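Local atomic coordinates of putative uncharacterized protein (Leishmania major, PDB entry 3M3I), a protein that is of unknown function but belongs to the DUF985 family of the cupin superfamily and is built around two antiparallel beta-sheets. Residues A[34-38]-A[71-76]; A[65-69]-A[158-162]; A[78-84]-A[176-182]; A[92-98]-A[130-136]. One frame throughout, in Å; residues are numbered along the deposited sequence.

Interaction 1: residues A[34-38]-A[71-76]; sequences PEGGY and SPSHLH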
loop_
_atom_site.group_PDB
_atom_site.type_symbol
_atom_site.label_atom_id
_atom_site.label_comp_id
_atom_site.label_asym_id
_atom_site.label_seq_id
_atom_site.Cartn_x
_atom_site.Cartn_y
_atom_site.Cartn_z
ATOM N N PRO A 34 4.595 19.691 -1.006
ATOM C CA PRO A 34 3.793 20.915 -0.993
ATOM C C PRO A 34 2.735 20.964 0.126
ATOM O O PRO A 34 2.721 21.916 0.913
ATOM C CB PRO A 34 3.159 20.912 -2.383
ATOM C CG PRO A 34 4.169 20.223 -3.250
ATOM C CD PRO A 34 4.976 19.309 -2.381
ATOM N N GLU A 35 1.886 19.935 0.212
ATOM C CA GLU A 35 0.826 19.843 1.241
ATOM C C GLU A 35 1.366 19.961 2.687
ATOM O O GLU A 35 0.680 20.454 3.586
ATOM C CB GLU A 35 0.032 18.525 1.068
ATOM C CG GLU A 35 0.824 17.236 1.435
ATOM C CD GLU A 35 0.130 15.942 1.025
ATOM O OE1 GLU A 35 -0.030 15.687 -0.194
ATOM O OE2 GLU A 35 -0.252 15.155 1.923
ATOM N N GLY A 36 2.603 19.515 2.886
ATOM C CA GLY A 36 3.251 19.507 4.186
ATOM C C GLY A 36 3.860 18.138 4.329
ATOM O O GLY A 36 3.808 17.356 3.383
ATOM N N GLY A 37 4.436 17.833 5.487
ATOM C CA GLY A 37 5.070 16.545 5.700
ATOM C C GLY A 37 6.173 16.236 4.710
ATOM O O GLY A 37 6.573 17.087 3.951
ATOM N N TYR A 38 6.648 14.994 4.718
ATOM C CA TYR A 38 7.821 14.602 3.938
ATOM C C TYR A 38 7.487 13.441 2.985
ATOM O O TYR A 38 6.557 12.683 3.232
ATOM C CB TYR A 38 8.976 14.273 4.890
ATOM C CG TYR A 38 9.286 15.435 5.829
ATOM C CD1 TYR A 38 8.532 15.652 6.976
ATOM C CD2 TYR A 38 10.314 16.331 5.554
ATOM C CE1 TYR A 38 8.792 16.719 7.829
ATOM C CE2 TYR A 38 10.586 17.399 6.403
ATOM C CZ TYR A 38 9.813 17.590 7.539
ATOM O OH TYR A 38 10.071 18.650 8.395
ATOM N N SER A 71 4.798 19.384 11.067
ATOM C CA SER A 71 4.566 19.326 9.616
ATOM C C SER A 71 3.363 18.448 9.213
ATOM O O SER A 71 3.518 17.381 8.629
ATOM C CB SER A 71 5.829 18.853 8.893
ATOM O OG SER A 71 5.825 19.284 7.543
ATOM N N PRO A 72 2.146 18.918 9.499
ATOM C CA PRO A 72 0.958 18.220 9.010
ATOM C C PRO A 72 0.784 18.340 7.502
ATOM O O PRO A 72 1.362 19.220 6.901
ATOM C CB PRO A 72 -0.183 18.938 9.724
ATOM C CG PRO A 72 0.362 20.280 10.073
ATOM C CD PRO A 72 1.810 20.087 10.328
ATOM N N SER A 73 0.005 17.448 6.893
ATOM C CA SER A 73 -0.395 17.591 5.490
ATOM C C SER A 73 -1.666 18.426 5.484
ATOM O O SER A 73 -2.638 18.056 6.107
ATOM C CB SER A 73 -0.626 16.216 4.860
ATOM O OG SER A 73 -1.536 16.238 3.765
ATOM N N HIS A 74 -1.664 19.562 4.800
ATOM C CA HIS A 74 -2.796 20.489 4.858
ATOM C C HIS A 74 -3.858 20.095 3.864
ATOM O O HIS A 74 -3.585 19.356 2.927
ATOM C CB HIS A 74 -2.334 21.917 4.591
ATOM C CG HIS A 74 -1.421 22.457 5.644
ATOM N ND1 HIS A 74 -0.068 22.209 5.649
ATOM C CD2 HIS A 74 -1.670 23.217 6.735
ATOM C CE1 HIS A 74 0.481 22.800 6.693
ATOM N NE2 HIS A 74 -0.472 23.413 7.372
ATOM N N LEU A 75 -5.067 20.595 4.074
ATOM C CA LEU A 75 -6.215 20.216 3.257
ATOM C C LEU A 75 -5.969 20.365 1.747
ATOM O O LEU A 75 -5.671 21.448 1.240
ATOM C CB LEU A 75 -7.466 20.992 3.693
ATOM C CG LEU A 75 -7.957 20.724 5.131
ATOM C CD1 LEU A 75 -9.302 21.374 5.408
ATOM C CD2 LEU A 75 -8.054 19.233 5.417
ATOM N N HIS A 76 -6.069 19.247 1.042
ATOM C CA HIS A 76 -5.904 19.214 -0.405
ATOM C C HIS A 76 -6.902 18.228 -1.028
ATOM O O HIS A 76 -7.628 17.517 -0.320
ATOM C CB HIS A 76 -4.474 18.811 -0.753
ATOM C CG HIS A 76 -4.103 17.442 -0.282
ATOM N ND1 HIS A 76 -3.838 17.158 1.039
ATOM C CD2 HIS A 76 -3.974 16.274 -0.952
ATOM C CE1 HIS A 76 -3.547 15.876 1.161
ATOM N NE2 HIS A 76 -3.625 15.316 -0.032
HETATM O O HOH W 1 -1.920 13.188 -0.237
#
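Glu35 grips 71-76 through both its backbone carbonyl and its carboxylate. Its carbonyl oxygen takes two hydrogen bonds from His74: the backbone N lies 2.8 Å from Glu35 O, well above the carbonyl plane, while ND1, also 2.8 Å from Glu35 O, approaches with the oxygen in the plane of its ring. One histidine thus supplies two donors to the same oxygen, from its backbone and its ring. The carboxylate accepts the hydroxyl of Ser73, with OG and OE2 2.5 Å apart, a length short enough to be doubtful in detail. Glu35 CG lies between the backbone N and the carbonyl carbon (chi1 70°), and the chain then runs extended to bring the carboxylate across His76, its plane 40° from the ring. OE1 sits over one face of that ring, and water 1 joins Glu35 OE1 (3.1 Å) to His76 NE2 (2.7 Å). His76 is held in rotation because its ND1 donates to His74 O.

The glycines bring their backbone close to the other segment. The hydroxyl of Ser71 receives the N-H of Gly37, OG to N 2.9 Å, along a bent line of 136°. Glycine suits position 36 because its backbone angles strongly favour it and Pro72 O, which receives a CA-H...O contact from Gly36 CA at 3.3 Å, leaves no room for a side chain. Packing adds little: Tyr38 CE1 comes obliquely within 3.8 Å of Ser71 CB.

The loop 34-38 joins strand 31-32 to strand 38-44. Phe65 of strand 56-67 packs against Glu35 and Ser73, Ser73 pairs with Ser158 of strand 155-159, and Tyr211, beyond helix 203-209, stacks on the His74 ring.

Interaction 2: residues A[65-69]-A[158-162]; sequences FLCTP and SSVAA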
loop_
_atom_site.group_PDB
_atom_site.type_symbol
_atom_site.label_atom_id
_atom_site.label_comp_id
_atom_site.label_asym_id
_atom_site.label_seq_id
_atom_site.Cartn_x
_atom_site.Cartn_y
_atom_site.Cartn_z
ATOM N N PHE A 65 5.281 8.466 2.716
ATOM C CA PHE A 65 4.865 9.730 3.301
ATOM C C PHE A 65 5.086 9.733 4.806
ATOM O O PHE A 65 4.611 8.841 5.492
ATOM C CB PHE A 65 3.395 10.007 2.988
ATOM C CG PHE A 65 2.937 11.340 3.466
ATOM C CD1 PHE A 65 3.226 12.485 2.744
ATOM C CD2 PHE A 65 2.256 11.464 4.658
ATOM C CE1 PHE A 65 2.818 13.728 3.193
ATOM C CE2 PHE A 65 1.840 12.705 5.111
ATOM C CZ PHE A 65 2.129 13.839 4.378
ATOM N N LEU A 66 5.800 10.737 5.310
ATOM C CA LEU A 66 6.000 10.909 6.759
ATOM C C LEU A 66 5.409 12.246 7.215
ATOM O O LEU A 66 5.493 13.254 6.517
ATOM C CB LEU A 66 7.483 10.764 7.128
ATOM C CG LEU A 66 7.956 10.948 8.583
ATOM C CD1 LEU A 66 9.275 10.198 8.863
ATOM C CD2 LEU A 66 8.125 12.424 8.923
ATOM N N CYS A 67 4.805 12.228 8.397
ATOM C CA CYS A 67 4.070 13.356 8.966
ATOM C C CYS A 67 4.603 13.576 10.389
ATOM O O CYS A 67 4.930 12.621 11.069
ATOM C CB CYS A 67 2.591 12.994 8.989
ATOM S SG CYS A 67 1.375 14.320 9.181
ATOM N N THR A 68 4.708 14.833 10.813
ATOM C CA THR A 68 5.153 15.191 12.164
ATOM C C THR A 68 4.149 16.174 12.768
ATOM O O THR A 68 3.294 16.683 12.058
ATOM C CB THR A 68 6.558 15.833 12.143
ATOM O OG1 THR A 68 6.605 16.846 11.130
ATOM C CG2 THR A 68 7.636 14.800 11.850
ATOM N N PRO A 69 4.238 16.438 14.085
ATOM C CA PRO A 69 3.358 17.469 14.662
ATOM C C PRO A 69 3.636 18.888 14.136
ATOM O O PRO A 69 2.713 19.692 14.034
ATOM C CB PRO A 69 3.632 17.369 16.165
ATOM C CG PRO A 69 4.231 16.023 16.365
ATOM C CD PRO A 69 4.999 15.730 15.128
ATOM N N SER A 158 -3.618 15.381 6.906
ATOM C CA SER A 158 -3.169 14.494 7.965
ATOM C C SER A 158 -2.367 15.193 9.058
ATOM O O SER A 158 -1.821 16.262 8.837
ATOM C CB SER A 158 -2.399 13.301 7.385
ATOM O OG SER A 158 -1.073 13.631 7.036
ATOM N N SER A 159 -2.349 14.583 10.251
ATOM C CA SER A 159 -1.625 15.126 11.398
ATOM C C SER A 159 -1.224 14.034 12.371
ATOM O O SER A 159 -1.746 12.913 12.321
ATOM C CB SER A 159 -2.456 16.189 12.132
ATOM O OG SER A 159 -3.564 15.614 12.790
ATOM N N VAL A 160 -0.290 14.370 13.259
ATOM C CA VAL A 160 0.141 13.467 14.325
ATOM C C VAL A 160 0.102 14.212 15.649
ATOM O O VAL A 160 0.501 15.375 15.720
ATOM C CB VAL A 160 1.572 12.960 14.095
ATOM C CG1 VAL A 160 1.905 11.849 15.092
ATOM C CG2 VAL A 160 1.748 12.484 12.656
ATOM N N ALA A 161 -0.371 13.530 16.688
ATOM C CA ALA A 161 -0.525 14.117 18.018
ATOM C C ALA A 161 0.835 14.366 18.671
ATOM O O ALA A 161 1.778 13.586 18.481
ATOM C CB ALA A 161 -1.389 13.203 18.916
ATOM N N ALA A 162 0.922 15.452 19.440
ATOM C CA ALA A 162 2.165 15.837 20.107
ATOM C C ALA A 162 2.420 14.956 21.314
ATOM O O ALA A 162 3.524 14.431 21.479
ATOM C CB ALA A 162 2.118 17.285 20.523
HETATM O O HOH W 2 0.889 16.973 12.338
#
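The ring of Phe65 reaches the hydroxyl of Ser158, CE2 to OG 3.6 Å, in an oblique approach. Around the same ring lie Glu35 and Ser73, with Val174 and Cys176 of strand 172-179, and the indole of Trp84 meets it with the two planes about 75° apart. A large aromatic suits this place, because one flat group can touch loop, strand and both sheets at once. Its first torsion is trans (chi1 -175°), which extends the ring from strand 56-67 toward strand 155-159.

Two residues further on, Cys67 points the same way. Its sulfur comes 3.3 Å from Ser158 OG, and its CB rests 3.8 Å from Val160 CG2. That methyl also approaches the carbonyl oxygen of Cys67 at 3.6 Å, so one branch of the valine packs along both the side chain and the backbone of the cysteine. Val160 suits the position because its branched CB puts CG2 against the cysteine, while Asp90 and Ser172 also touch the side chain.

Toward the surface the contact changes character. Pro69 lays its CB 3.7 Å from Val160 O, and its CG faces the backbone of Ala161 and Ala162. Water 2 bridges the two chain segments, accepting from Val160 N at 3.0 Å and donating to Thr68 O over a doubtfully short distance.

No clear direct hydrogen bond spans the segments, which come from different sheets and run about 40° apart. The chemistry is that of a seam between the sheets, buried at Phe65 and Cys67 and open toward Pro69 and Ala162: packing of aromatic, thiol and methyl groups dominates, and small polar groups stand among them.

Interaction 3: residues A[78-84]-A[176-182]; sequences LCSDETW and CIVSPGF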
loop_
_atom_site.group_PDB
_atom_site.type_symbol
_atom_site.label_atom_id
_atom_site.label_comp_id
_atom_site.label_asym_id
_atom_site.label_seq_id
_atom_site.Cartn_x
_atom_site.Cartn_y
_atom_site.Cartn_z
ATOM N N LEU A 78 -7.608 15.409 -4.490
ATOM C CA LEU A 78 -7.138 14.647 -5.636
ATOM C C LEU A 78 -8.361 14.349 -6.480
ATOM O O LEU A 78 -9.452 14.791 -6.163
ATOM C CB LEU A 78 -6.456 13.351 -5.178
ATOM C CG LEU A 78 -5.177 13.499 -4.343
ATOM C CD1 LEU A 78 -4.800 12.207 -3.642
ATOM C CD2 LEU A 78 -4.007 13.977 -5.192
ATOM N N CYS A 79 -8.184 13.631 -7.572
ATOM C CA CYS A 79 -9.331 13.155 -8.340
ATOM C C CYS A 79 -9.381 11.623 -8.432
ATOM O O CYS A 79 -10.326 11.082 -8.961
ATOM C CB CYS A 79 -9.361 13.808 -9.728
ATOM S SG CYS A 79 -8.607 12.845 -11.007
ATOM N N SER A 80 -8.373 10.942 -7.894
ATOM C CA SER A 80 -8.384 9.495 -7.755
ATOM C C SER A 80 -8.265 9.110 -6.277
ATOM O O SER A 80 -7.878 9.931 -5.456
ATOM C CB SER A 80 -7.230 8.896 -8.551
ATOM O OG SER A 80 -7.271 9.331 -9.895
ATOM N N ASP A 81 -8.610 7.858 -5.958
ATOM C CA ASP A 81 -8.487 7.312 -4.600
ATOM C C ASP A 81 -7.029 7.267 -4.180
ATOM O O ASP A 81 -6.150 7.028 -5.004
ATOM C CB ASP A 81 -8.992 5.866 -4.515
ATOM C CG ASP A 81 -10.459 5.716 -4.820
ATOM O OD1 ASP A 81 -10.862 4.574 -5.113
ATOM O OD2 ASP A 81 -11.216 6.704 -4.762
ATOM N N GLU A 82 -6.781 7.456 -2.892
ATOM C CA GLU A 82 -5.451 7.296 -2.339
ATOM C C GLU A 82 -5.479 6.385 -1.103
ATOM O O GLU A 82 -6.188 6.651 -0.133
ATOM C CB GLU A 82 -4.878 8.653 -1.980
ATOM C CG GLU A 82 -3.471 8.563 -1.426
ATOM C CD GLU A 82 -2.868 9.911 -1.117
ATOM O OE1 GLU A 82 -3.580 10.778 -0.561
ATOM O OE2 GLU A 82 -1.676 10.083 -1.424
ATOM N N THR A 83 -4.683 5.323 -1.146
ATOM C CA THR A 83 -4.686 4.310 -0.099
ATOM C C THR A 83 -3.458 4.489 0.786
ATOM O O THR A 83 -2.338 4.552 0.280
ATOM C CB THR A 83 -4.715 2.867 -0.704
ATOM O OG1 THR A 83 -5.925 2.674 -1.454
ATOM C CG2 THR A 83 -4.640 1.831 0.381
ATOM N N TRP A 84 -3.689 4.544 2.098
ATOM C CA TRP A 84 -2.667 4.812 3.117
ATOM C C TRP A 84 -2.345 3.571 3.958
ATOM O O TRP A 84 -3.217 3.077 4.635
ATOM C CB TRP A 84 -3.192 5.889 4.063
ATOM C CG TRP A 84 -3.350 7.197 3.411
ATOM C CD1 TRP A 84 -4.228 7.521 2.421
ATOM C CD2 TRP A 84 -2.610 8.383 3.700
ATOM N NE1 TRP A 84 -4.076 8.835 2.066
ATOM C CE2 TRP A 84 -3.083 9.389 2.831
ATOM C CE3 TRP A 84 -1.584 8.689 4.600
ATOM C CZ2 TRP A 84 -2.571 10.676 2.831
ATOM C CZ3 TRP A 84 -1.077 9.975 4.612
ATOM C CH2 TRP A 84 -1.572 10.959 3.728
ATOM N N CYS A 176 1.737 5.680 0.607
ATOM C CA CYS A 176 0.511 6.045 -0.076
ATOM C C CYS A 176 0.538 5.550 -1.519
ATOM O O CYS A 176 1.561 5.633 -2.194
ATOM C CB CYS A 176 0.324 7.554 -0.062
ATOM S SG CYS A 176 0.349 8.295 1.564
ATOM N N ILE A 177 -0.595 5.047 -1.997
ATOM C CA ILE A 177 -0.731 4.656 -3.405
ATOM C C ILE A 177 -1.917 5.396 -3.992
ATOM O O ILE A 177 -3.004 5.282 -3.472
ATOM C CB ILE A 177 -0.943 3.134 -3.537
ATOM C CG1 ILE A 177 0.160 2.385 -2.797
ATOM C CG2 ILE A 177 -0.955 2.690 -4.984
ATOM C CD1 ILE A 177 -0.119 0.911 -2.715
ATOM N N VAL A 178 -1.700 6.182 -5.044
ATOM C CA VAL A 178 -2.802 6.817 -5.757
ATOM C C VAL A 178 -3.051 6.043 -7.041
ATOM O O VAL A 178 -2.113 5.748 -7.766
ATOM C CB VAL A 178 -2.518 8.302 -6.065
ATOM C CG1 VAL A 178 -3.784 8.983 -6.571
ATOM C CG2 VAL A 178 -1.984 9.014 -4.836
ATOM N N SER A 179 -4.307 5.665 -7.282
ATOM C CA SER A 179 -4.694 4.900 -8.482
ATOM C C SER A 179 -6.130 5.180 -8.926
ATOM O O SER A 179 -7.074 4.979 -8.148
ATOM C CB SER A 179 -4.550 3.401 -8.257
ATOM O OG SER A 179 -5.108 2.674 -9.343
ATOM N N PRO A 180 -6.305 5.632 -10.187
ATOM C CA PRO A 180 -5.264 5.936 -11.168
ATOM C C PRO A 180 -4.282 7.017 -10.680
ATOM O O PRO A 180 -4.615 7.808 -9.807
ATOM C CB PRO A 180 -6.071 6.393 -12.395
ATOM C CG PRO A 180 -7.364 5.719 -12.253
ATOM C CD PRO A 180 -7.649 5.745 -10.790
ATOM N N GLY A 181 -3.086 7.042 -11.261
ATOM C CA GLY A 181 -1.904 7.633 -10.631
ATOM C C GLY A 181 -1.935 9.117 -10.329
ATOM O O GLY A 181 -2.747 9.871 -10.878
ATOM N N PHE A 182 -1.024 9.534 -9.456
ATOM C CA PHE A 182 -0.874 10.935 -9.100
ATOM C C PHE A 182 -0.246 11.774 -10.239
ATOM O O PHE A 182 0.658 11.330 -10.957
ATOM C CB PHE A 182 -0.034 11.050 -7.811
ATOM C CG PHE A 182 0.127 12.452 -7.323
ATOM C CD1 PHE A 182 -0.801 13.015 -6.482
ATOM C CD2 PHE A 182 1.201 13.210 -7.708
ATOM C CE1 PHE A 182 -0.658 14.308 -6.041
ATOM C CE2 PHE A 182 1.336 14.499 -7.269
ATOM C CZ PHE A 182 0.404 15.042 -6.440
HETATM O O HOH W 3 -5.584 10.315 -11.754
HETATM O O HOH W 4 -9.577 5.905 -7.948
#
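Cys176 SG sits directly over the six-membered ring of Trp84, 3.5 Å from its centroid and only 8° off the ring normal, a sulfur-aromatic contact. The thiol suits this site because a small, polarisable sulfur can approach the ring face closely. Alongside, the extended chain of Glu82 crosses Val178, CG to CG2 3.7 Å, and its OE2 reaches Cys176 CB at 3.5 Å. Further along, Leu78 CD2 meets Phe182 at the edge of its ring, 3.5 Å from CE1; an extended first torsion (chi1 -177°) carries that edge to the leucine.

Beneath these groups the strands pair antiparallel. Thr83 and Ile177 exchange two backbone bonds, Thr83 N to Ile177 O and Ile177 N to Thr83 O, both 2.9 Å, with Glu82-Val178 and Trp84-Cys176 as the non-hydrogen-bonded pairs on either side. Toward the turn, Ser80 packs on Pro180, whose preceding peptide bond is cis, and its hydroxyl bonds to Glu52. Water 4 bridges Asp81 N (3.0 Å) to Ser179 O.

The opposite face, with Asp81, Thr83, Ile177 and Ser179, meets the second subunit: Ile177 packs on its Ile177, Asp81 OD1 bonds to its Tyr60, and Ser179 OG bonds to Ala59 O of its own chain and to Ser179 OG of the second subunit. The chemistry is therefore divided: sulfur, aromatic and aliphatic groups on one face bury the Glu82 carboxylate, reached by a weak bond from Trp84 NE1, while the other is a mixed dimer interface.

Interaction 4: residues A[92-98]-A[130-136]; sequences LQLHVIL and VYRRVLV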
loop_
_atom_site.group_PDB
_atom_site.type_symbol
_atom_site.label_atom_id
_atom_site.label_comp_id
_atom_site.label_asym_id
_atom_site.label_seq_id
_atom_site.Cartn_x
_atom_site.Cartn_y
_atom_site.Cartn_z
ATOM N N LEU A 92 -1.370 7.813 12.347
ATOM C CA LEU A 92 -1.572 8.984 11.522
ATOM C C LEU A 92 -3.067 9.314 11.559
ATOM O O LEU A 92 -3.905 8.465 11.220
ATOM C CB LEU A 92 -1.149 8.654 10.094
ATOM C CG LEU A 92 -0.790 9.784 9.137
ATOM C CD1 LEU A 92 0.703 10.045 9.171
ATOM C CD2 LEU A 92 -1.210 9.401 7.739
ATOM N N GLN A 93 -3.411 10.525 11.980
ATOM C CA GLN A 93 -4.797 10.942 11.983
ATOM C C GLN A 93 -5.120 11.603 10.661
ATOM O O GLN A 93 -4.532 12.628 10.304
ATOM C CB GLN A 93 -5.100 11.883 13.140
ATOM C CG GLN A 93 -6.580 12.149 13.288
ATOM C CD GLN A 93 -6.918 13.028 14.462
ATOM O OE1 GLN A 93 -6.273 12.975 15.499
ATOM N NE2 GLN A 93 -7.953 13.828 14.309
ATOM N N LEU A 94 -6.040 10.982 9.934
ATOM C CA LEU A 94 -6.489 11.452 8.649
ATOM C C LEU A 94 -7.770 12.232 8.890
ATOM O O LEU A 94 -8.669 11.758 9.590
ATOM C CB LEU A 94 -6.778 10.279 7.710
ATOM C CG LEU A 94 -5.634 9.712 6.889
ATOM C CD1 LEU A 94 -6.036 8.383 6.276
ATOM C CD2 LEU A 94 -5.278 10.717 5.799
ATOM N N HIS A 95 -7.844 13.417 8.304
ATOM C CA HIS A 95 -8.999 14.291 8.418
ATOM C C HIS A 95 -9.653 14.322 7.054
ATOM O O HIS A 95 -9.167 15.016 6.166
ATOM C CB HIS A 95 -8.552 15.703 8.822
ATOM C CG HIS A 95 -7.797 15.755 10.115
ATOM N ND1 HIS A 95 -8.251 16.444 11.218
ATOM C CD2 HIS A 95 -6.611 15.209 10.475
ATOM C CE1 HIS A 95 -7.377 16.320 12.199
ATOM N NE2 HIS A 95 -6.378 15.567 11.775
ATOM N N VAL A 96 -10.742 13.592 6.879
ATOM C CA VAL A 96 -11.335 13.384 5.556
ATOM C C VAL A 96 -12.727 14.020 5.455
ATOM O O VAL A 96 -13.649 13.596 6.142
ATOM C CB VAL A 96 -11.458 11.866 5.246
ATOM C CG1 VAL A 96 -12.010 11.637 3.855
ATOM C CG2 VAL A 96 -10.111 11.170 5.388
ATOM N N ILE A 97 -12.886 15.033 4.607
ATOM C CA ILE A 97 -14.215 15.545 4.294
ATOM C C ILE A 97 -14.621 14.922 2.958
ATOM O O ILE A 97 -13.994 15.178 1.946
ATOM C CB ILE A 97 -14.265 17.083 4.190
ATOM C CG1 ILE A 97 -13.594 17.751 5.398
ATOM C CG2 ILE A 97 -15.713 17.535 4.060
ATOM C CD1 ILE A 97 -13.128 19.181 5.146
ATOM N N LEU A 98 -15.646 14.080 2.961
ATOM C CA LEU A 98 -16.039 13.353 1.753
ATOM C C LEU A 98 -16.913 14.235 0.894
ATOM O O LEU A 98 -17.692 14.999 1.425
ATOM C CB LEU A 98 -16.820 12.085 2.112
ATOM C CG LEU A 98 -16.195 11.099 3.096
ATOM C CD1 LEU A 98 -17.254 10.080 3.517
ATOM C CD2 LEU A 98 -14.982 10.391 2.494
ATOM N N VAL A 130 -19.922 15.237 5.242
ATOM C CA VAL A 130 -19.488 14.214 6.192
ATOM C C VAL A 130 -17.995 14.288 6.522
ATOM O O VAL A 130 -17.150 13.942 5.707
ATOM C CB VAL A 130 -19.860 12.790 5.693
ATOM C CG1 VAL A 130 -19.327 11.720 6.636
ATOM C CG2 VAL A 130 -21.374 12.655 5.566
ATOM N N TYR A 131 -17.688 14.719 7.743
ATOM C CA TYR A 131 -16.323 14.716 8.250
ATOM C C TYR A 131 -16.037 13.382 8.946
ATOM O O TYR A 131 -16.814 12.925 9.797
ATOM C CB TYR A 131 -16.111 15.888 9.216
ATOM C CG TYR A 131 -14.757 15.915 9.900
ATOM C CD1 TYR A 131 -13.582 15.671 9.199
ATOM C CD2 TYR A 131 -14.653 16.209 11.247
ATOM C CE1 TYR A 131 -12.352 15.695 9.827
ATOM C CE2 TYR A 131 -13.424 16.239 11.879
ATOM C CZ TYR A 131 -12.278 15.978 11.163
ATOM O OH TYR A 131 -11.066 16.014 11.806
ATOM N N ARG A 132 -14.924 12.759 8.570
ATOM C CA ARG A 132 -14.505 11.496 9.153
ATOM C C ARG A 132 -13.074 11.589 9.648
ATOM O O ARG A 132 -12.162 11.896 8.876
ATOM C CB ARG A 132 -14.643 10.370 8.131
ATOM C CG ARG A 132 -16.096 10.092 7.753
ATOM C CD ARG A 132 -16.347 8.612 7.566
ATOM N NE ARG A 132 -17.695 8.314 7.084
ATOM C CZ ARG A 132 -18.798 8.322 7.833
ATOM N NH1 ARG A 132 -18.754 8.646 9.122
ATOM N NH2 ARG A 132 -19.965 8.022 7.283
ATOM N N ARG A 133 -12.896 11.344 10.943
ATOM C CA ARG A 133 -11.578 11.231 11.548
ATOM C C ARG A 133 -11.175 9.759 11.525
ATOM O O ARG A 133 -11.884 8.906 12.055
ATOM C CB ARG A 133 -11.605 11.779 12.981
ATOM C CG ARG A 133 -10.324 11.566 13.801
ATOM C CD ARG A 133 -10.476 12.165 15.204
ATOM N NE ARG A 133 -9.438 11.707 16.126
ATOM C CZ ARG A 133 -9.421 10.515 16.728
ATOM N NH1 ARG A 133 -10.390 9.629 16.514
ATOM N NH2 ARG A 133 -8.420 10.203 17.547
ATOM N N VAL A 134 -10.046 9.464 10.890
ATOM C CA VAL A 134 -9.546 8.098 10.791
ATOM C C VAL A 134 -8.115 8.042 11.305
ATOM O O VAL A 134 -7.288 8.869 10.931
ATOM C CB VAL A 134 -9.608 7.605 9.337
ATOM C CG1 VAL A 134 -9.042 6.206 9.199
ATOM C CG2 VAL A 134 -11.038 7.653 8.831
ATOM N N LEU A 135 -7.836 7.080 12.183
ATOM C CA LEU A 135 -6.474 6.821 12.645
ATOM C C LEU A 135 -5.900 5.677 11.838
ATOM O O LEU A 135 -6.396 4.589 11.929
ATOM C CB LEU A 135 -6.459 6.446 14.121
ATOM C CG LEU A 135 -6.786 7.559 15.119
ATOM C CD1 LEU A 135 -7.221 6.974 16.455
ATOM C CD2 LEU A 135 -5.605 8.472 15.295
ATOM N N VAL A 136 -4.869 5.933 11.039
ATOM C CA VAL A 136 -4.115 4.881 10.347
ATOM C C VAL A 136 -3.015 4.429 11.294
ATOM O O VAL A 136 -2.141 5.219 11.651
ATOM C CB VAL A 136 -3.498 5.416 9.023
ATOM C CG1 VAL A 136 -2.502 4.396 8.408
ATOM C CG2 VAL A 136 -4.599 5.753 8.045
#
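Leu94 and Val136 meet on the closely packed face of an antiparallel strand pair at the margin of the five-stranded sheet of this cupin-family fold. Leu94 CD1 comes 3.5 Å from Val136 CG2, and Leu92 CB lies 4.1 Å from Val136 CB; Trp84 and Tyr86 of strand 81-87 close over this side. Branched aliphatics suit it, since their branched ends pack against Trp84 and Tyr86. The backbone is laced by paired bonds, among them Leu94 N to Val134 O at 2.6 Å and Arg132 N to Val96 O at 2.9 Å.

On the other face, Gln93 and Arg133 form the looser, solvent-facing part. They cross at about a right angle, their flat groups turned 72° apart, and Gln93 NE2 touches Arg133 CD at 3.2 Å without a hydrogen bond between the two ends. Such long polar chains suit the solvent side, where Arg133 is exposed. Further along, helix 203-209 covers this face at His95 and Tyr131, which lie side by side and point the same way. His95 NE2 bonds to Ser159 OG, while its ND1 makes a weak bond, bent to 123°, to Tyr131 OH at 2.9 Å.

Overall arrangement
The four contacts are distributed over two antiparallel sheets of one cupin-family domain, and interaction 2 joins them through strands 56-67 and 155-159. Interaction 3 lies within the seven-stranded sheet and interaction 4 within the five-stranded one, their centres about 16 Å apart. Interaction 1, whose centre lies about 9 Å from that of interaction 2, ties in the loop before strand 38-44. Along the chain, interactions 1 and 2 alternate, as do 2 and 3, while interaction 4 is nested inside the loops closed by both 2 and 3. Trp84 of interaction 3 reaches Leu92 of interaction 4, so the sheets share one interior. Interaction 3 also contributes to the dimer interface.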